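Local coordinates for protein methylxanthine N3-demethylase NdmB (PDB 6ICL) that removes the N3-methyl group of theobromine and related methylxanthines as a Rieske non-heme iron oxygenase in bacterial caffeine degradation, at residues D170-W181 / C285-D296. Residues are numbered along the deposited sequence; the frame is centred on the assembly and turned at random.
Sequences DMQVIVADSYIW and CRNFMIIVREKD
The carbonyl oxygen of Y179 is gripped from N287 by two donors: the backbone N of N287 lies 2.7 Å from Y179 O, while ND2 of the same asparagine adds a weak, bent bond. The asparagine also lays its CB over one face of the tyrosine ring, 3.6 Å from the centroid, a CH-pi contact; with chi1 62°, Y179 CG stands between its own backbone N and carbonyl carbon, and the ring is turned back over N287. The strand pair shows how water can bridge a gap in direct pairing: two antiparallel ladders are offset by one residue between V175 and Y179, where one water joins D177 O and N287 O and accepts from M289 N, and another donates to A176 O and M289 O. Beside the break, S178 CB rests on the face of the F288 ring, and S178 OG receives R286 NH1 at 2.9 Å, the oxygen lying 21° out of the guanidinium plane. I180 CD1 covers a face of that guanidinium; an alanine in place of R286 would probably leave I180 without this flat cover and S178 OG without this donor. At the far end the Q172 amide stacks on the R293 guanidinium, their planes 28° apart, and Q172 OE1 accepts D296 N at 3.3 Å. R293 grips D296 side-on, NE meeting OD2 at 3.0 Å and NH2 meeting OD1, which also takes the backbone N of Q298; R293 NH1 adds a salt bridge to D300, and a water joins NH1 to Q172 O and I291 O. Strand 171-181 forms an edge, within this chain, of the seven-stranded antiparallel sheet of the catalytic domain, strand 284-294 pairing on its other side with 270-281, while helix 300-319 meets Q172, I174, Y179 and R293 and helix 185-192 meets W181, C285 and N287.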
loop_
_atom_site.group_PDB
_atom_site.type_symbol
_atom_site.label_atom_id
_atom_site.label_comp_id
_atom_site.label_asym_id
_atom_site.label_seq_id
_atom_site.Cartn_x
_atom_site.Cartn_y
_atom_site.Cartn_z
ATOM N N ASP A 170 46.557 -8.799 -10.097
ATOM C CA ASP A 170 46.239 -10.178 -9.753
ATOM C C ASP A 170 44.878 -10.328 -9.085
ATOM O O ASP A 170 44.450 -11.463 -8.840
ATOM C CB ASP A 170 47.298 -10.763 -8.823
ATOM C CG ASP A 170 48.614 -11.021 -9.522
ATOM O OD1 ASP A 170 48.620 -11.243 -10.754
ATOM O OD2 ASP A 170 49.642 -10.997 -8.826
ATOM N N MET A 171 44.195 -9.232 -8.772
ATOM C CA MET A 171 42.963 -9.302 -8.000
ATOM C C MET A 171 41.821 -8.643 -8.766
ATOM O O MET A 171 42.024 -7.981 -9.786
ATOM C CB MET A 171 43.170 -8.662 -6.623
ATOM C CG MET A 171 44.317 -9.332 -5.857
ATOM S SD MET A 171 44.473 -8.840 -4.137
ATOM C CE MET A 171 43.502 -10.102 -3.325
ATOM N N GLN A 172 40.595 -8.857 -8.293
ATOM C CA GLN A 172 39.443 -8.202 -8.897
ATOM C C GLN A 172 38.609 -7.525 -7.817
ATOM O O GLN A 172 38.535 -7.999 -6.680
ATOM C CB GLN A 172 38.587 -9.182 -9.717
ATOM C CG GLN A 172 38.016 -10.359 -8.946
ATOM C CD GLN A 172 37.397 -11.398 -9.862
ATOM O OE1 GLN A 172 38.009 -12.428 -10.160
ATOM N NE2 GLN A 172 36.178 -11.133 -10.324
ATOM N N VAL A 173 37.976 -6.413 -8.198
ATOM C CA VAL A 173 37.317 -5.509 -7.267
ATOM C C VAL A 173 35.802 -5.559 -7.473
ATOM O O VAL A 173 35.316 -5.694 -8.607
ATOM C CB VAL A 173 37.857 -4.078 -7.449
ATOM C CG1 VAL A 173 37.190 -3.090 -6.468
ATOM C CG2 VAL A 173 39.376 -4.063 -7.316
ATOM N N ILE A 174 35.062 -5.464 -6.361
ATOM C CA ILE A 174 33.625 -5.179 -6.345
ATOM C C ILE A 174 33.433 -3.902 -5.544
ATOM O O ILE A 174 33.770 -3.861 -4.355
ATOM C CB ILE A 174 32.803 -6.304 -5.699
ATOM C CG1 ILE A 174 32.953 -7.629 -6.428
ATOM C CG2 ILE A 174 31.326 -5.901 -5.622
ATOM C CD1 ILE A 174 32.484 -8.825 -5.583
ATOM N N VAL A 175 32.897 -2.868 -6.178
ATOM C CA VAL A 175 32.446 -1.665 -5.488
ATOM C C VAL A 175 30.931 -1.789 -5.316
ATOM O O VAL A 175 30.161 -1.688 -6.279
ATOM C CB VAL A 175 32.826 -0.389 -6.250
ATOM C CG1 VAL A 175 32.420 0.852 -5.441
ATOM C CG2 VAL A 175 34.321 -0.379 -6.544
ATOM N N ALA A 176 30.498 -2.046 -4.094
ATOM C CA ALA A 176 29.095 -2.319 -3.829
ATOM C C ALA A 176 28.272 -1.036 -3.887
ATOM O O ALA A 176 28.778 0.059 -3.621
ATOM C CB ALA A 176 28.953 -2.986 -2.455
ATOM N N ASP A 177 26.988 -1.170 -4.244
ATOM C CA ASP A 177 26.058 -0.068 -4.005
ATOM C C ASP A 177 26.102 0.293 -2.527
ATOM O O ASP A 177 26.289 -0.572 -1.671
ATOM C CB ASP A 177 24.611 -0.437 -4.382
ATOM C CG ASP A 177 24.344 -0.406 -5.889
ATOM O OD1 ASP A 177 25.152 0.122 -6.684
ATOM O OD2 ASP A 177 23.279 -0.906 -6.274
ATOM N N SER A 178 25.940 1.570 -2.225
ATOM C CA SER A 178 25.954 1.977 -0.822
ATOM C C SER A 178 24.643 1.590 -0.122
ATOM O O SER A 178 23.616 1.337 -0.758
ATOM C CB SER A 178 26.176 3.477 -0.723
ATOM O OG SER A 178 25.020 4.155 -1.202
ATOM N N TYR A 179 24.675 1.547 1.211
ATOM C CA TYR A 179 23.474 1.211 1.968
ATOM C C TYR A 179 23.389 2.104 3.199
ATOM O O TYR A 179 24.414 2.529 3.751
ATOM C CB TYR A 179 23.443 -0.283 2.379
ATOM C CG TYR A 179 24.586 -0.676 3.280
ATOM C CD1 TYR A 179 25.820 -1.032 2.740
ATOM C CD2 TYR A 179 24.443 -0.686 4.680
ATOM C CE1 TYR A 179 26.897 -1.383 3.560
ATOM C CE2 TYR A 179 25.533 -1.028 5.508
ATOM C CZ TYR A 179 26.747 -1.386 4.934
ATOM O OH TYR A 179 27.844 -1.735 5.717
ATOM N N ILE A 180 22.147 2.392 3.617
ATOM C CA ILE A 180 21.854 3.275 4.745
ATOM C C ILE A 180 21.576 2.401 5.965
ATOM O O ILE A 180 20.861 1.394 5.865
ATOM C CB ILE A 180 20.655 4.192 4.429
ATOM C CG1 ILE A 180 21.026 5.218 3.356
ATOM C CG2 ILE A 180 20.106 4.880 5.688
ATOM C CD1 ILE A 180 21.507 6.554 3.916
ATOM N N TRP A 181 22.177 2.747 7.103
ATOM C CA TRP A 181 21.751 2.240 8.407
ATOM C C TRP A 181 21.257 3.421 9.225
ATOM O O TRP A 181 21.823 4.523 9.139
ATOM C CB TRP A 181 22.886 1.529 9.180
ATOM C CG TRP A 181 23.135 0.080 8.798
ATOM C CD1 TRP A 181 22.528 -0.627 7.798
ATOM C CD2 TRP A 181 24.051 -0.841 9.440
ATOM N NE1 TRP A 181 23.016 -1.923 7.765
ATOM C CE2 TRP A 181 23.936 -2.085 8.772
ATOM C CE3 TRP A 181 24.946 -0.732 10.516
ATOM C CZ2 TRP A 181 24.682 -3.208 9.140
ATOM C CZ3 TRP A 181 25.698 -1.846 10.875
ATOM C CH2 TRP A 181 25.560 -3.068 10.193
ATOM N N CYS A 285 23.757 6.834 8.586
ATOM C CA CYS A 285 25.013 6.853 7.865
ATOM C C CYS A 285 24.846 6.037 6.594
ATOM O O CYS A 285 24.053 5.094 6.537
ATOM C CB CYS A 285 26.175 6.300 8.717
ATOM S SG CYS A 285 25.873 4.649 9.380
ATOM N N ARG A 286 25.588 6.416 5.571
ATOM C CA ARG A 286 25.555 5.727 4.293
ATOM C C ARG A 286 26.892 5.037 4.130
ATOM O O ARG A 286 27.939 5.678 4.253
ATOM C CB ARG A 286 25.304 6.696 3.136
ATOM C CG ARG A 286 25.411 5.998 1.772
ATOM C CD ARG A 286 25.135 6.941 0.641
ATOM N NE ARG A 286 23.779 7.450 0.678
ATOM C CZ ARG A 286 22.686 6.742 0.375
ATOM N NH1 ARG A 286 22.763 5.449 0.013
ATOM N NH2 ARG A 286 21.497 7.334 0.432
ATOM N N ASN A 287 26.851 3.741 3.876
ATOM C CA ASN A 287 28.006 2.886 4.015
ATOM C C ASN A 287 28.416 2.325 2.662
ATOM O O ASN A 287 27.571 1.883 1.870
ATOM C CB ASN A 287 27.681 1.792 5.018
ATOM C CG ASN A 287 27.234 2.389 6.335
ATOM O OD1 ASN A 287 28.048 2.956 7.043
ATOM N ND2 ASN A 287 25.921 2.340 6.633
ATOM N N PHE A 288 29.724 2.348 2.429
ATOM C CA PHE A 288 30.357 1.998 1.167
ATOM C C PHE A 288 31.257 0.801 1.401
ATOM O O PHE A 288 32.195 0.880 2.200
ATOM C CB PHE A 288 31.151 3.187 0.648
ATOM C CG PHE A 288 30.291 4.334 0.286
ATOM C CD1 PHE A 288 29.830 5.209 1.263
ATOM C CD2 PHE A 288 29.897 4.523 -1.032
ATOM C CE1 PHE A 288 29.021 6.252 0.941
ATOM C CE2 PHE A 288 29.082 5.591 -1.367
ATOM C CZ PHE A 288 28.629 6.449 -0.383
ATOM N N MET A 289 30.967 -0.305 0.726
ATOM C CA MET A 289 31.756 -1.518 0.858
ATOM C C MET A 289 32.492 -1.813 -0.444
ATOM O O MET A 289 31.928 -1.652 -1.536
ATOM C CB MET A 289 30.859 -2.698 1.227
ATOM C CG MET A 289 31.594 -4.013 1.322
ATOM S SD MET A 289 30.453 -5.328 1.752
ATOM C CE MET A 289 29.768 -5.687 0.153
ATOM N N ILE A 290 33.754 -2.255 -0.321
ATOM C CA ILE A 290 34.563 -2.709 -1.452
ATOM C C ILE A 290 35.186 -4.051 -1.085
ATOM O O ILE A 290 35.746 -4.211 0.008
ATOM C CB ILE A 290 35.643 -1.680 -1.841
ATOM C CG1 ILE A 290 34.958 -0.386 -2.299
ATOM C CG2 ILE A 290 36.587 -2.247 -2.932
ATOM C CD1 ILE A 290 35.901 0.744 -2.719
ATOM N N ILE A 291 35.052 -5.026 -1.976
ATOM C CA ILE A 291 35.651 -6.346 -1.813
ATOM C C ILE A 291 36.731 -6.502 -2.876
ATOM O O ILE A 291 36.464 -6.296 -4.067
ATOM C CB ILE A 291 34.593 -7.453 -1.947
ATOM C CG1 ILE A 291 33.425 -7.200 -0.986
ATOM C CG2 ILE A 291 35.209 -8.823 -1.713
ATOM C CD1 ILE A 291 32.240 -8.138 -1.213
ATOM N N VAL A 292 37.949 -6.835 -2.448
ATOM C CA VAL A 292 39.066 -7.107 -3.348
ATOM C C VAL A 292 39.532 -8.524 -3.095
ATOM O O VAL A 292 39.804 -8.900 -1.946
ATOM C CB VAL A 292 40.231 -6.129 -3.158
ATOM C CG1 VAL A 292 41.291 -6.355 -4.268
ATOM C CG2 VAL A 292 39.712 -4.703 -3.170
ATOM N N ARG A 293 39.599 -9.314 -4.158
ATOM C CA ARG A 293 39.923 -10.722 -4.024
ATOM C C ARG A 293 40.757 -11.151 -5.221
ATOM O O ARG A 293 40.740 -10.508 -6.273
ATOM C CB ARG A 293 38.661 -11.581 -3.919
ATOM C CG ARG A 293 37.984 -11.867 -5.271
ATOM C CD ARG A 293 36.585 -12.390 -5.047
ATOM N NE ARG A 293 35.946 -12.976 -6.226
ATOM C CZ ARG A 293 35.122 -12.333 -7.055
ATOM N NH1 ARG A 293 34.845 -11.044 -6.882
ATOM N NH2 ARG A 293 34.582 -12.985 -8.078
ATOM N N GLU A 294 41.483 -12.252 -5.045
ATOM C CA GLU A 294 42.251 -12.831 -6.139
ATOM C C GLU A 294 41.309 -13.382 -7.200
ATOM O O GLU A 294 40.255 -13.937 -6.879
ATOM C CB GLU A 294 43.159 -13.941 -5.604
ATOM C CG GLU A 294 44.319 -13.415 -4.760
ATOM C CD GLU A 294 45.035 -14.489 -3.963
ATOM O OE1 GLU A 294 44.727 -15.694 -4.139
ATOM O OE2 GLU A 294 45.912 -14.113 -3.149
ATOM N N LYS A 295 41.694 -13.242 -8.467
ATOM C CA LYS A 295 40.802 -13.634 -9.554
ATOM C C LYS A 295 40.444 -15.107 -9.433
ATOM O O LYS A 295 41.295 -15.928 -9.093
ATOM C CB LYS A 295 41.458 -13.339 -10.902
ATOM C CG LYS A 295 41.928 -11.901 -11.010
ATOM C CD LYS A 295 42.483 -11.594 -12.388
ATOM C CE LYS A 295 42.681 -10.105 -12.551
ATOM N NZ LYS A 295 42.839 -9.675 -13.970
ATOM N N ASP A 296 39.149 -15.452 -9.681
ATOM C CA ASP A 296 38.707 -16.804 -9.341
ATOM C C ASP A 296 37.642 -17.422 -10.242
ATOM O O ASP A 296 37.273 -18.576 -9.995
ATOM C CB ASP A 296 38.211 -16.836 -7.884
ATOM C CG ASP A 296 36.985 -15.928 -7.638
ATOM O OD1 ASP A 296 36.472 -15.296 -8.593
ATOM O OD2 ASP A 296 36.530 -15.872 -6.471
HETATM O O HOH W 1 36.129 -8.821 -5.346
HETATM O O HOH W 2 30.785 1.007 -2.062
HETATM O O HOH W 3 28.140 -0.632 0.253
#